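Local structure of hypothetical sugar ABC-transporter sugar binding protein (7BVT) at residues 33-38 / 295-300; 68-73 / 91-96; 249-252 / 258-261. The protein binds cyclic alpha-maltosyl-1,6-maltose and probably delivers it to an ABC transporter as its extracellular substrate-binding component. All blocks are in the same frame, centred on the assembly; numbering follows the deposited sequence.

In the fold
Interactions 1 and 2 lie side by side in one part of the protein, their centres 10 Å apart. They touch where Tyr35 CE2 lies 3.5 Å from Trp93 CZ3, and where Gly296 O probably accepts a hydrogen bond from Leu91 N (3.1 Å). Interaction 3 sits farther off, its centre 25 Å from that of interaction 1 and 28 Å from that of interaction 2, yet 258-261 and 295-300 belong to strands of the same mixed sheet. The bound glycan relates all three. Interaction 1 contributes Gly295 and Gly296 to its pocket, the Trp93 side chain comes within about 8 Å of a glucose unit, and the Glu261 side chain within about 6 Å of one.

Interaction 1: residues 33-38 / 295-300; sequences WHYWDG and GGEQAM. With GLC (alpha-D-glucopyranose), chain B.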
ATOM      1  N   TRP A  33       3.599 -16.006  12.683  1.00 17.53           N
ATOM      2  CA  TRP A  33       3.232 -16.435  11.324  1.00 18.36           C
ATOM      3  C   TRP A  33       3.305 -15.234  10.386  1.00 21.89           C
ATOM      4  O   TRP A  33       2.811 -14.151  10.755  1.00 20.05           O
ATOM      5  CB  TRP A  33       1.861 -17.041  11.265  1.00 19.23           C
ATOM      6  CG  TRP A  33       1.640 -18.268  12.095  1.00 20.56           C
ATOM      7  CD1 TRP A  33       2.573 -18.993  12.745  1.00 23.83           C
ATOM      8  CD2 TRP A  33       0.402 -18.952  12.281  1.00 22.29           C
ATOM      9  NE1 TRP A  33       1.985 -20.068  13.356  1.00 23.22           N
ATOM     10  CE2 TRP A  33       0.674 -20.077  13.092  1.00 24.82           C
ATOM     11  CE3 TRP A  33      -0.896 -18.728  11.846  1.00 23.56           C
ATOM     12  CZ2 TRP A  33      -0.329 -20.942  13.529  1.00 24.69           C
ATOM     13  CZ3 TRP A  33      -1.877 -19.621  12.230  1.00 27.79           C
ATOM     14  CH2 TRP A  33      -1.592 -20.692  13.067  1.00 26.31           C
ATOM     15  N   HIS A  34       3.879 -15.435   9.211  1.00 20.06           N
ATOM     16  CA  HIS A  34       4.038 -14.368   8.206  1.00 18.17           C
ATOM     17  C   HIS A  34       3.891 -15.033   6.849  1.00 22.54           C
ATOM     18  O   HIS A  34       3.864 -16.272   6.852  1.00 21.91           O
ATOM     19  CB  HIS A  34       5.357 -13.671   8.336  1.00 19.57           C
ATOM     20  CG  HIS A  34       6.468 -14.610   8.046  1.00 19.79           C
ATOM     21  ND1 HIS A  34       6.911 -14.817   6.754  1.00 20.65           N
ATOM     22  CD2 HIS A  34       7.234 -15.353   8.883  1.00 21.77           C
ATOM     23  CE1 HIS A  34       7.951 -15.654   6.809  1.00 21.20           C
ATOM     24  NE2 HIS A  34       8.164 -16.028   8.089  1.00 21.44           N
ATOM     25  N   TYR A  35       3.835 -14.254   5.786  1.00 20.39           N
ATOM     26  CA  TYR A  35       3.666 -14.822   4.416  1.00 20.96           C
ATOM     27  C   TYR A  35       4.878 -14.491   3.549  1.00 22.48           C
ATOM     28  O   TYR A  35       4.789 -14.709   2.328  1.00 24.19           O
ATOM     29  CB  TYR A  35       2.320 -14.427   3.776  1.00 23.35           C
ATOM     30  CG  TYR A  35       2.001 -12.950   3.696  1.00 21.57           C
ATOM     31  CD1 TYR A  35       2.847 -12.055   3.075  1.00 22.83           C
ATOM     32  CD2 TYR A  35       0.824 -12.452   4.215  1.00 23.41           C
ATOM     33  CE1 TYR A  35       2.563 -10.689   2.993  1.00 20.03           C
ATOM     34  CE2 TYR A  35       0.510 -11.103   4.116  1.00 22.07           C
ATOM     35  CZ  TYR A  35       1.381 -10.226   3.505  1.00 21.20           C
ATOM     36  OH  TYR A  35       1.023  -8.899   3.417  1.00 20.75           O
ATOM     37  N   TRP A  36       5.959 -13.969   4.101  1.00 20.54           N
ATOM     38  CA  TRP A  36       7.144 -13.609   3.286  1.00 21.06           C
ATOM     39  C   TRP A  36       7.780 -14.873   2.671  1.00 25.67           C
ATOM     40  O   TRP A  36       7.876 -15.925   3.369  1.00 24.44           O
ATOM     41  CB  TRP A  36       8.164 -12.821   4.104  1.00 22.26           C
ATOM     42  CG  TRP A  36       7.677 -11.447   4.458  1.00 20.93           C
ATOM     43  CD1 TRP A  36       7.183 -10.482   3.626  1.00 21.36           C
ATOM     44  CD2 TRP A  36       7.718 -10.847   5.756  1.00 19.51           C
ATOM     45  NE1 TRP A  36       6.926  -9.331   4.313  1.00 19.27           N
ATOM     46  CE2 TRP A  36       7.222  -9.528   5.627  1.00 17.72           C
ATOM     47  CE3 TRP A  36       8.111 -11.296   7.016  1.00 21.12           C
ATOM     48  CZ2 TRP A  36       7.109  -8.669   6.718  1.00 20.09           C
ATOM     49  CZ3 TRP A  36       8.030 -10.431   8.082  1.00 20.44           C
ATOM     50  CH2 TRP A  36       7.510  -9.155   7.933  1.00 19.94           C
ATOM     51  N   ASP A  37       8.298 -14.674   1.463  1.00 27.60           N
ATOM     52  CA  ASP A  37       9.120 -15.645   0.714  1.00 32.12           C
ATOM     53  C   ASP A  37      10.452 -15.003   0.355  1.00 29.16           C
ATOM     54  O   ASP A  37      10.644 -13.785   0.511  1.00 28.77           O
ATOM     55  CB  ASP A  37       8.421 -16.066  -0.581  1.00 35.93           C
ATOM     56  CG  ASP A  37       7.087 -16.757  -0.355  1.00 44.97           C
ATOM     57  OD1 ASP A  37       6.973 -17.530   0.630  1.00 46.70           O
ATOM     58  OD2 ASP A  37       6.166 -16.509  -1.157  1.00 52.13           O
ATOM     59  N   GLY A  38      11.345 -15.811  -0.196  1.00 32.37           N
ATOM     60  CA  GLY A  38      12.497 -15.254  -0.918  1.00 31.19           C
ATOM     61  C   GLY A  38      13.380 -14.445  -0.009  1.00 27.37           C
ATOM     62  O   GLY A  38      13.581 -14.872   1.122  1.00 29.47           O
ATOM     63  N   GLY A 295       0.679   0.410   1.267  1.00 15.62           N
ATOM     64  CA  GLY A 295       0.607  -1.049   1.423  1.00 15.90           C
ATOM     65  C   GLY A 295       1.601  -1.525   2.439  1.00 16.25           C
ATOM     66  O   GLY A 295       2.271  -0.699   3.068  1.00 15.11           O
ATOM     67  N   GLY A 296       1.677  -2.828   2.563  1.00 17.91           N
ATOM     68  CA  GLY A 296       2.722  -3.449   3.377  1.00 18.22           C
ATOM     69  C   GLY A 296       2.175  -4.220   4.557  1.00 17.88           C
ATOM     70  O   GLY A 296       0.932  -4.347   4.699  1.00 17.49           O
ATOM     71  N   GLU A 297       3.092  -4.752   5.369  1.00 15.07           N
ATOM     72  CA  GLU A 297       2.729  -5.738   6.406  1.00 15.01           C
ATOM     73  C   GLU A 297       2.578  -5.097   7.778  1.00 15.06           C
ATOM     74  O   GLU A 297       3.374  -4.218   8.114  1.00 15.83           O
ATOM     75  CB  GLU A 297       3.808  -6.798   6.486  1.00 16.42           C
ATOM     76  CG  GLU A 297       3.662  -7.812   5.368  1.00 18.02           C
ATOM     77  CD  GLU A 297       4.049  -7.349   3.971  1.00 16.90           C
ATOM     78  OE1 GLU A 297       5.176  -6.899   3.792  1.00 18.73           O
ATOM     79  OE2 GLU A 297       3.186  -7.416   3.083  1.00 20.47           O
ATOM     80  N   GLN A 298       1.594  -5.572   8.522  1.00 16.04           N
ATOM     81  CA  GLN A 298       1.272  -5.097   9.872  1.00 15.46           C
ATOM     82  C   GLN A 298       1.445  -6.282  10.825  1.00 15.90           C
ATOM     83  O   GLN A 298       0.967  -7.364  10.488  1.00 17.23           O
ATOM     84  CB  GLN A 298      -0.175  -4.632   9.950  1.00 15.30           C
ATOM     85  CG  GLN A 298      -0.662  -3.838   8.739  1.00 15.11           C
ATOM     86  CD  GLN A 298       0.140  -2.613   8.420  1.00 14.64           C
ATOM     87  OE1 GLN A 298       0.295  -1.722   9.262  1.00 16.09           O
ATOM     88  NE2 GLN A 298       0.637  -2.502   7.201  1.00 15.38           N
ATOM     89  N   ALA A 299       1.963  -6.033  12.027  1.00 14.53           N
ATOM     90  CA  ALA A 299       2.074  -7.105  13.040  1.00 15.01           C
ATOM     91  C   ALA A 299       0.935  -6.918  14.026  1.00 15.83           C
ATOM     92  O   ALA A 299       0.659  -5.773  14.395  1.00 15.43           O
ATOM     93  CB  ALA A 299       3.434  -7.070  13.700  1.00 16.58           C
ATOM     94  N   MET A 300       0.389  -8.005  14.492  1.00 15.79           N
ATOM     95  CA  MET A 300      -0.751  -8.106  15.441  1.00 15.28           C
ATOM     96  C   MET A 300      -0.386  -9.157  16.503  1.00 16.70           C
ATOM     97  O   MET A 300       0.180 -10.192  16.119  1.00 17.25           O
ATOM     98  CB  MET A 300      -2.001  -8.547  14.696  1.00 15.68           C
ATOM     99  CG  MET A 300      -2.485  -7.483  13.719  1.00 16.39           C
ATOM    100  SD  MET A 300      -3.454  -8.227  12.423  1.00 18.83           S
ATOM    101  CE  MET A 300      -2.143  -8.650  11.262  1.00 18.77           C
TER
HETATM  102  C1  GLC B   2       0.415  -4.386  -2.363  1.00 26.87           C
HETATM  103  C2  GLC B   2       0.171  -3.833  -0.993  1.00 25.75           C
HETATM  104  C3  GLC B   2      -1.214  -4.196  -0.518  1.00 25.80           C
HETATM  105  C4  GLC B   2      -2.221  -3.720  -1.577  1.00 24.40           C
HETATM  106  C5  GLC B   2      -1.931  -4.415  -2.901  1.00 24.92           C
HETATM  107  C6  GLC B   2      -2.903  -3.932  -3.992  1.00 26.69           C
HETATM  108  O2  GLC B   2       1.242  -4.247  -0.164  1.00 25.85           O
HETATM  109  O3  GLC B   2      -1.437  -3.602   0.772  1.00 25.47           O
HETATM  110  O4  GLC B   2      -3.551  -4.046  -1.221  1.00 26.87           O
HETATM  111  O5  GLC B   2      -0.637  -4.046  -3.310  1.00 24.65           O
HETATM  112  O6  GLC B   2      -2.928  -4.917  -5.021  1.00 28.65           O
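The carboxylate of Glu297 is gripped by two aromatic side chains, Tyr35 and Trp36, from the loop that follows strand 28-34. Glu297 has the largest share of buried surface here. Its chain bends at chi2 (73°), which turns the carboxylate back toward the glycine end of its own segment and presents a different oxygen to each ring. Tyr35 OH donates to the anti lone pair of Glu297 OE2, at 2.6 Å, with ring and carboxylate planes 78° apart. Trp36 NE1 donates to OE1 of Glu297 over 3.0 Å; the oxygen lies near the indole plane, but the N-H meets it from above the carboxylate plane. Beyond the polar end, Trp36 CZ2 packs against Glu297 CB at 3.8 Å. Ser138 supplies a further hydrogen bond to OE1.

Upstream, the Trp36 backbone N donates to His34 ND1 at 2.9 Å, in the imidazole plane, which ties the loop to the end of its strand. Just before Glu297 in the chain, Gly295 and Gly296 belong to the glycan pocket: Gly296 N makes a weak hydrogen bond to glucose O2, and Gly295 CA lies 3.3 Å from glucose O3.

Donors from Tyr35 and Trp36, with a further bond to Ser138, would favour the charged form of this buried carboxylate and fix its rotation on the strand that also supplies Gly295 and Gly296 to the sugar pocket.

Interaction 2: residues 68-73 / 91-96; sequences SDFLTK and LVWVPQ
Segments 68-73 and 91-96 each run into the first turns of a helix, 70-80 and 94-100, and their backbones come closest at Leu71 and Trp93, with CA atoms 8.0 Å apart. Helix 70-80 leads into strand 86-90 and helix 94-100 follows it, in the type 2 periplasmic-binding-protein fold, where strand 28-34 pairs in parallel with both 58-64 and 86-90. Residues 91-93 already have helical backbone angles, though without regular hydrogen bonds, and Trp93 reaches across from there.

Trp93 carries the contact, taking Leu71 over its indole face and Phe70 at the far end of the six-membered ring. CD1 of Leu71 stands almost directly above the pyrrole ring, 4.0 Å from its centroid and only 5° off the normal, a CH-pi contact. Leu71 CG stands over the centre of the indole, 4.1 Å above its plane, while the other methyl, CD2, overhangs the rim between CG and CE3 of Trp93, 4.1 Å from Trp93 CD2. Phe70 approaches differently: with CG anti to the backbone N (chi1 -163°), its ring meets the indole obliquely, planes 34° apart, and Phe70 CD1 touches Trp93 CZ3 at 3.5 Å. Trp93 also touches Asn67, in the loop just before 68-73.

Gln96, one turn beyond Val92, sits at the margin of this apolar patch. Its NE2 donates to Val92 O at 3.1 Å, which holds the amide in place while its OE1 lies 4.1 Å from Leu71 CD1.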
ATOM      1  N   SER A  68      -2.277 -16.737   0.311  1.00 29.28           N
ATOM      2  CA  SER A  68      -3.654 -17.123  -0.067  1.00 29.22           C
ATOM      3  C   SER A  68      -4.331 -17.988   0.998  1.00 28.20           C
ATOM      4  O   SER A  68      -5.572 -18.024   0.967  1.00 31.19           O
ATOM      5  CB  SER A  68      -3.682 -17.828  -1.420  1.00 32.76           C
ATOM      6  OG  SER A  68      -2.797 -18.946  -1.418  1.00 38.37           O
ATOM      7  N   ASP A  69      -3.575 -18.637   1.883  1.00 28.76           N
ATOM      8  CA  ASP A  69      -4.093 -19.573   2.921  1.00 30.09           C
ATOM      9  C   ASP A  69      -4.188 -18.887   4.298  1.00 29.46           C
ATOM     10  O   ASP A  69      -4.647 -19.495   5.228  1.00 27.94           O
ATOM     11  CB  ASP A  69      -3.170 -20.784   3.031  1.00 32.06           C
ATOM     12  CG  ASP A  69      -3.076 -21.576   1.727  1.00 32.91           C
ATOM     13  OD1 ASP A  69      -4.091 -21.631   1.029  1.00 39.41           O
ATOM     14  OD2 ASP A  69      -1.954 -21.991   1.365  1.00 37.80           O
ATOM     15  N   PHE A  70      -3.720 -17.658   4.432  1.00 24.25           N
ATOM     16  CA  PHE A  70      -3.361 -17.104   5.774  1.00 21.72           C
ATOM     17  C   PHE A  70      -4.620 -16.840   6.605  1.00 21.15           C
ATOM     18  O   PHE A  70      -4.700 -17.243   7.783  1.00 20.25           O
ATOM     19  CB  PHE A  70      -2.519 -15.835   5.553  1.00 21.14           C
ATOM     20  CG  PHE A  70      -1.741 -15.371   6.758  1.00 21.20           C
ATOM     21  CD1 PHE A  70      -2.371 -14.643   7.756  1.00 22.14           C
ATOM     22  CD2 PHE A  70      -0.373 -15.584   6.855  1.00 21.25           C
ATOM     23  CE1 PHE A  70      -1.642 -14.152   8.828  1.00 21.85           C
ATOM     24  CE2 PHE A  70       0.343 -15.110   7.945  1.00 24.62           C
ATOM     25  CZ  PHE A  70      -0.307 -14.413   8.945  1.00 21.81           C
ATOM     26  N   LEU A  71      -5.618 -16.140   6.077  1.00 20.70           N
ATOM     27  CA  LEU A  71      -6.835 -15.834   6.839  1.00 20.53           C
ATOM     28  C   LEU A  71      -7.562 -17.137   7.168  1.00 22.08           C
ATOM     29  O   LEU A  71      -8.096 -17.272   8.276  1.00 21.80           O
ATOM     30  CB  LEU A  71      -7.737 -14.885   6.063  1.00 22.82           C
ATOM     31  CG  LEU A  71      -7.147 -13.493   5.933  1.00 20.80           C
ATOM     32  CD1 LEU A  71      -8.065 -12.602   5.159  1.00 23.00           C
ATOM     33  CD2 LEU A  71      -6.864 -12.899   7.311  1.00 23.51           C
ATOM     34  N   THR A  72      -7.638 -18.039   6.206  1.00 21.73           N
ATOM     35  CA  THR A  72      -8.375 -19.296   6.474  1.00 22.57           C
ATOM     36  C   THR A  72      -7.661 -20.092   7.582  1.00 22.58           C
ATOM     37  O   THR A  72      -8.323 -20.635   8.442  1.00 24.22           O
ATOM     38  CB  THR A  72      -8.589 -20.103   5.189  1.00 26.95           C
ATOM     39  OG1 THR A  72      -9.399 -19.327   4.297  1.00 30.37           O
ATOM     40  CG2 THR A  72      -9.299 -21.404   5.483  1.00 25.07           C
ATOM     41  N   LYS A  73      -6.348 -20.060   7.643  1.00 21.23           N
ATOM     42  CA  LYS A  73      -5.616 -20.699   8.755  1.00 21.09           C
ATOM     43  C   LYS A  73      -5.960 -20.009  10.087  1.00 22.26           C
ATOM     44  O   LYS A  73      -6.160 -20.689  11.125  1.00 22.66           O
ATOM     45  CB  LYS A  73      -4.129 -20.671   8.460  1.00 24.51           C
ATOM     46  CG  LYS A  73      -3.312 -21.343   9.522  1.00 28.82           C
ATOM     47  CD  LYS A  73      -2.133 -22.066   9.069  1.00 28.63           C
ATOM     48  CE  LYS A  73      -1.412 -22.585  10.292  1.00 33.13           C
ATOM     49  NZ  LYS A  73      -1.064 -24.009  10.153  1.00 32.04           N
ATOM     50  N   LEU A  91      -2.074  -4.985   5.249  1.00 18.50           N
ATOM     51  CA  LEU A  91      -2.829  -3.837   5.831  1.00 18.61           C
ATOM     52  C   LEU A  91      -4.317  -4.143   5.929  1.00 17.31           C
ATOM     53  O   LEU A  91      -4.910  -4.023   7.027  1.00 17.32           O
ATOM     54  CB  LEU A  91      -2.613  -2.593   4.982  1.00 18.33           C
ATOM     55  CG  LEU A  91      -3.291  -1.348   5.524  1.00 19.81           C
ATOM     56  CD1 LEU A  91      -2.586  -0.858   6.768  1.00 23.23           C
ATOM     57  CD2 LEU A  91      -3.322  -0.241   4.483  1.00 24.10           C
ATOM     58  N   VAL A  92      -4.938  -4.465   4.816  1.00 19.97           N
ATOM     59  CA  VAL A  92      -6.426  -4.525   4.767  1.00 21.48           C
ATOM     60  C   VAL A  92      -6.914  -5.771   5.521  1.00 18.64           C
ATOM     61  O   VAL A  92      -8.123  -5.884   5.725  1.00 22.92           O
ATOM     62  CB  VAL A  92      -6.939  -4.442   3.314  1.00 28.88           C
ATOM     63  CG1 VAL A  92      -6.378  -3.214   2.619  1.00 31.76           C
ATOM     64  CG2 VAL A  92      -6.617  -5.676   2.526  1.00 29.87           C
ATOM     65  N   TRP A  93      -6.022  -6.670   5.937  1.00 17.11           N
ATOM     66  CA  TRP A  93      -6.462  -7.835   6.749  1.00 18.18           C
ATOM     67  C   TRP A  93      -6.700  -7.450   8.198  1.00 18.35           C
ATOM     68  O   TRP A  93      -7.426  -8.188   8.883  1.00 20.43           O
ATOM     69  CB  TRP A  93      -5.487  -8.996   6.698  1.00 19.21           C
ATOM     70  CG  TRP A  93      -5.283  -9.591   5.352  1.00 20.07           C
ATOM     71  CD1 TRP A  93      -5.952  -9.320   4.187  1.00 20.72           C
ATOM     72  CD2 TRP A  93      -4.357 -10.638   5.069  1.00 20.22           C
ATOM     73  NE1 TRP A  93      -5.464 -10.119   3.191  1.00 23.67           N
ATOM     74  CE2 TRP A  93      -4.483 -10.926   3.696  1.00 22.39           C
ATOM     75  CE3 TRP A  93      -3.413 -11.316   5.828  1.00 20.79           C
ATOM     76  CZ2 TRP A  93      -3.696 -11.892   3.089  1.00 22.95           C
ATOM     77  CZ3 TRP A  93      -2.618 -12.264   5.218  1.00 23.29           C
ATOM     78  CH2 TRP A  93      -2.771 -12.543   3.867  1.00 21.55           C
ATOM     79  N   VAL A  94      -6.034  -6.429   8.700  1.00 16.16           N
ATOM     80  CA  VAL A  94      -6.044  -6.163  10.173  1.00 17.49           C
ATOM     81  C   VAL A  94      -7.462  -6.156  10.704  1.00 16.65           C
ATOM     82  O   VAL A  94      -7.749  -6.805  11.704  1.00 17.95           O
ATOM     83  CB  VAL A  94      -5.286  -4.882  10.541  1.00 16.65           C
ATOM     84  CG1 VAL A  94      -5.486  -4.531  11.991  1.00 17.04           C
ATOM     85  CG2 VAL A  94      -3.821  -5.037  10.229  1.00 16.89           C
ATOM     86  N   PRO A  95      -8.411  -5.398  10.142  1.00 17.91           N
ATOM     87  CA  PRO A  95      -9.746  -5.341  10.723  1.00 19.38           C
ATOM     88  C   PRO A  95     -10.463  -6.682  10.688  1.00 18.25           C
ATOM     89  O   PRO A  95     -11.220  -6.942  11.601  1.00 20.58           O
ATOM     90  CB  PRO A  95     -10.495  -4.291   9.849  1.00 20.43           C
ATOM     91  CG  PRO A  95      -9.410  -3.548   9.142  1.00 21.65           C
ATOM     92  CD  PRO A  95      -8.258  -4.495   8.976  1.00 18.69           C
ATOM     93  N   GLN A  96     -10.158  -7.510   9.691  1.00 19.29           N
ATOM     94  CA  GLN A  96     -10.752  -8.861   9.635  1.00 20.48           C
ATOM     95  C   GLN A  96     -10.149  -9.727  10.733  1.00 18.54           C
ATOM     96  O   GLN A  96     -10.894 -10.487  11.399  1.00 21.31           O
ATOM     97  CB  GLN A  96     -10.529  -9.436   8.249  1.00 20.94           C
ATOM     98  CG  GLN A  96     -11.264  -8.618   7.184  1.00 26.55           C
ATOM     99  CD  GLN A  96     -10.856  -9.098   5.827  1.00 32.41           C
ATOM    100  OE1 GLN A  96     -11.300 -10.162   5.405  1.00 32.85           O
ATOM    101  NE2 GLN A  96      -9.993  -8.340   5.152  1.00 33.52           N
TER

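Interaction 3: residues 249-252 / 258-261; sequences GEFE and SAQE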
ATOM      1  N   GLY A 249      -0.770  -3.168 -18.243  1.00 24.99           N
ATOM      2  CA  GLY A 249       0.420  -4.032 -18.382  1.00 25.79           C
ATOM      3  C   GLY A 249       1.186  -3.704 -19.647  1.00 26.85           C
ATOM      4  O   GLY A 249       2.327  -4.216 -19.794  1.00 26.25           O
ATOM      5  N   GLU A 250       0.660  -2.826 -20.502  1.00 26.57           N
ATOM      6  CA  GLU A 250       1.440  -2.343 -21.683  1.00 24.13           C
ATOM      7  C   GLU A 250       2.768  -1.701 -21.260  1.00 27.17           C
ATOM      8  O   GLU A 250       3.820  -1.887 -21.935  1.00 26.53           O
ATOM      9  CB  GLU A 250       0.609  -1.407 -22.542  1.00 25.05           C
ATOM     10  CG  GLU A 250      -0.553  -2.080 -23.190  1.00 27.22           C
ATOM     11  CD  GLU A 250      -0.218  -3.360 -23.943  1.00 31.54           C
ATOM     12  OE1 GLU A 250       0.600  -3.279 -24.897  1.00 32.17           O
ATOM     13  OE2 GLU A 250      -0.768  -4.428 -23.561  1.00 33.03           O
ATOM     14  N   PHE A 251       2.758  -0.924 -20.178  1.00 23.65           N
ATOM     15  CA  PHE A 251       3.952  -0.226 -19.670  1.00 24.20           C
ATOM     16  C   PHE A 251       4.977  -1.284 -19.272  1.00 24.27           C
ATOM     17  O   PHE A 251       6.155  -1.160 -19.641  1.00 25.91           O
ATOM     18  CB  PHE A 251       3.584   0.640 -18.454  1.00 22.19           C
ATOM     19  CG  PHE A 251       4.794   1.139 -17.730  1.00 20.11           C
ATOM     20  CD1 PHE A 251       5.716   1.978 -18.330  1.00 18.01           C
ATOM     21  CD2 PHE A 251       5.060   0.702 -16.441  1.00 19.27           C
ATOM     22  CE1 PHE A 251       6.838   2.408 -17.645  1.00 19.96           C
ATOM     23  CE2 PHE A 251       6.216   1.063 -15.801  1.00 19.67           C
ATOM     24  CZ  PHE A 251       7.107   1.920 -16.395  1.00 21.36           C
ATOM     25  N   GLU A 252       4.526  -2.281 -18.518  1.00 23.90           N
ATOM     26  CA  GLU A 252       5.430  -3.302 -17.941  1.00 25.83           C
ATOM     27  C   GLU A 252       6.083  -4.133 -19.068  1.00 27.78           C
ATOM     28  O   GLU A 252       7.237  -4.521 -18.888  1.00 27.98           O
ATOM     29  CB  GLU A 252       4.662  -4.178 -16.964  1.00 29.17           C
ATOM     30  CG  GLU A 252       4.333  -3.389 -15.699  1.00 29.24           C
ATOM     31  CD  GLU A 252       3.397  -4.066 -14.731  1.00 32.51           C
ATOM     32  OE1 GLU A 252       3.146  -5.260 -14.872  1.00 34.91           O
ATOM     33  OE2 GLU A 252       2.906  -3.377 -13.845  1.00 28.34           O
ATOM     34  N   SER A 258       4.012   4.814 -19.307  1.00 17.90           N
ATOM     35  CA  SER A 258       4.066   5.070 -17.843  1.00 17.46           C
ATOM     36  C   SER A 258       2.917   4.335 -17.163  1.00 17.58           C
ATOM     37  O   SER A 258       2.059   3.823 -17.849  1.00 18.20           O
ATOM     38  CB  SER A 258       4.003   6.515 -17.525  1.00 18.49           C
ATOM     39  OG  SER A 258       2.813   7.133 -18.067  1.00 17.87           O
ATOM     40  N   ALA A 259       2.969   4.299 -15.831  1.00 18.40           N
ATOM     41  CA  ALA A 259       1.933   3.631 -15.008  1.00 17.62           C
ATOM     42  C   ALA A 259       2.151   4.028 -13.562  1.00 16.90           C
ATOM     43  O   ALA A 259       3.285   4.302 -13.158  1.00 17.44           O
ATOM     44  CB  ALA A 259       2.009   2.128 -15.182  1.00 17.95           C
ATOM     45  N   GLN A 260       1.082   3.973 -12.763  1.00 16.74           N
ATOM     46  CA  GLN A 260       1.284   3.929 -11.301  1.00 17.12           C
ATOM     47  C   GLN A 260       1.816   2.549 -10.947  1.00 18.64           C
ATOM     48  O   GLN A 260       1.275   1.541 -11.441  1.00 19.93           O
ATOM     49  CB  GLN A 260      -0.013   4.218 -10.555  1.00 18.23           C
ATOM     50  CG  GLN A 260      -0.358   5.663 -10.618  1.00 18.53           C
ATOM     51  CD  GLN A 260      -1.630   6.088  -9.924  1.00 20.09           C
ATOM     52  OE1 GLN A 260      -2.415   5.278  -9.344  1.00 20.99           O
ATOM     53  NE2 GLN A 260      -1.831   7.385  -9.993  1.00 16.65           N
ATOM     54  N   GLU A 261       2.888   2.520 -10.169  1.00 17.06           N
ATOM     55  CA  GLU A 261       3.542   1.280  -9.741  1.00 16.85           C
ATOM     56  C   GLU A 261       3.894   1.370  -8.261  1.00 15.28           C
ATOM     57  O   GLU A 261       4.394   2.399  -7.788  1.00 15.88           O
ATOM     58  CB  GLU A 261       4.797   1.001 -10.591  1.00 18.15           C
ATOM     59  CG  GLU A 261       4.447   0.663 -12.039  1.00 19.28           C
ATOM     60  CD  GLU A 261       3.857  -0.689 -12.329  1.00 21.90           C
ATOM     61  OE1 GLU A 261       3.688  -1.509 -11.392  1.00 22.35           O
ATOM     62  OE2 GLU A 261       3.589  -0.955 -13.548  1.00 22.57           O
TER
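The ring of Phe251 lies against strand 258-262, with the Ser258-Ala259 peptide over one face and Glu261 at its edge. This is packing of a loop onto a beta strand: 249-252 belongs to the connection from helix 225-239, and the chain returns within a few residues to enter the strand, which pairs antiparallel with 140-147 in the mixed sheet of this solute-binding protein.

Phe251 points toward the strand. Over its ring face, Ala259 N stands 4.1 Å above the plane and offset toward the rim. On one flank, Phe251 CD1 approaches Ser258 N at 3.4 Å; on the other, Phe251 CD2 packs on Ala259 CB at 3.6 Å. The aromatic ring thus follows the strand backbone as well as the methyl of Ala259. Phe275 meets the same phenylalanine edge-to-face, and Asp185 OD2 accepts hydrogen bonds from the backbone N of Phe251 and of Gly249, which ties down the loop.

Glu261 points to the same side of the strand as Ala259. Its chain bends at chi2 (-74°) and brings OE2 into the plane of the Phe251 ring, with the carboxylate turned 38° from that plane. Glu252 reaches it from the loop with a chain extended beyond CG, and the two carboxylate planes make an angle of 45°. Glu252 OE2 lies 2.5 Å from Glu261 OE2, so close that one acid probably holds a proton. The other oxygen of the strand residue is more distant, with Glu252 OE2 3.2 Å from Glu261 OE1.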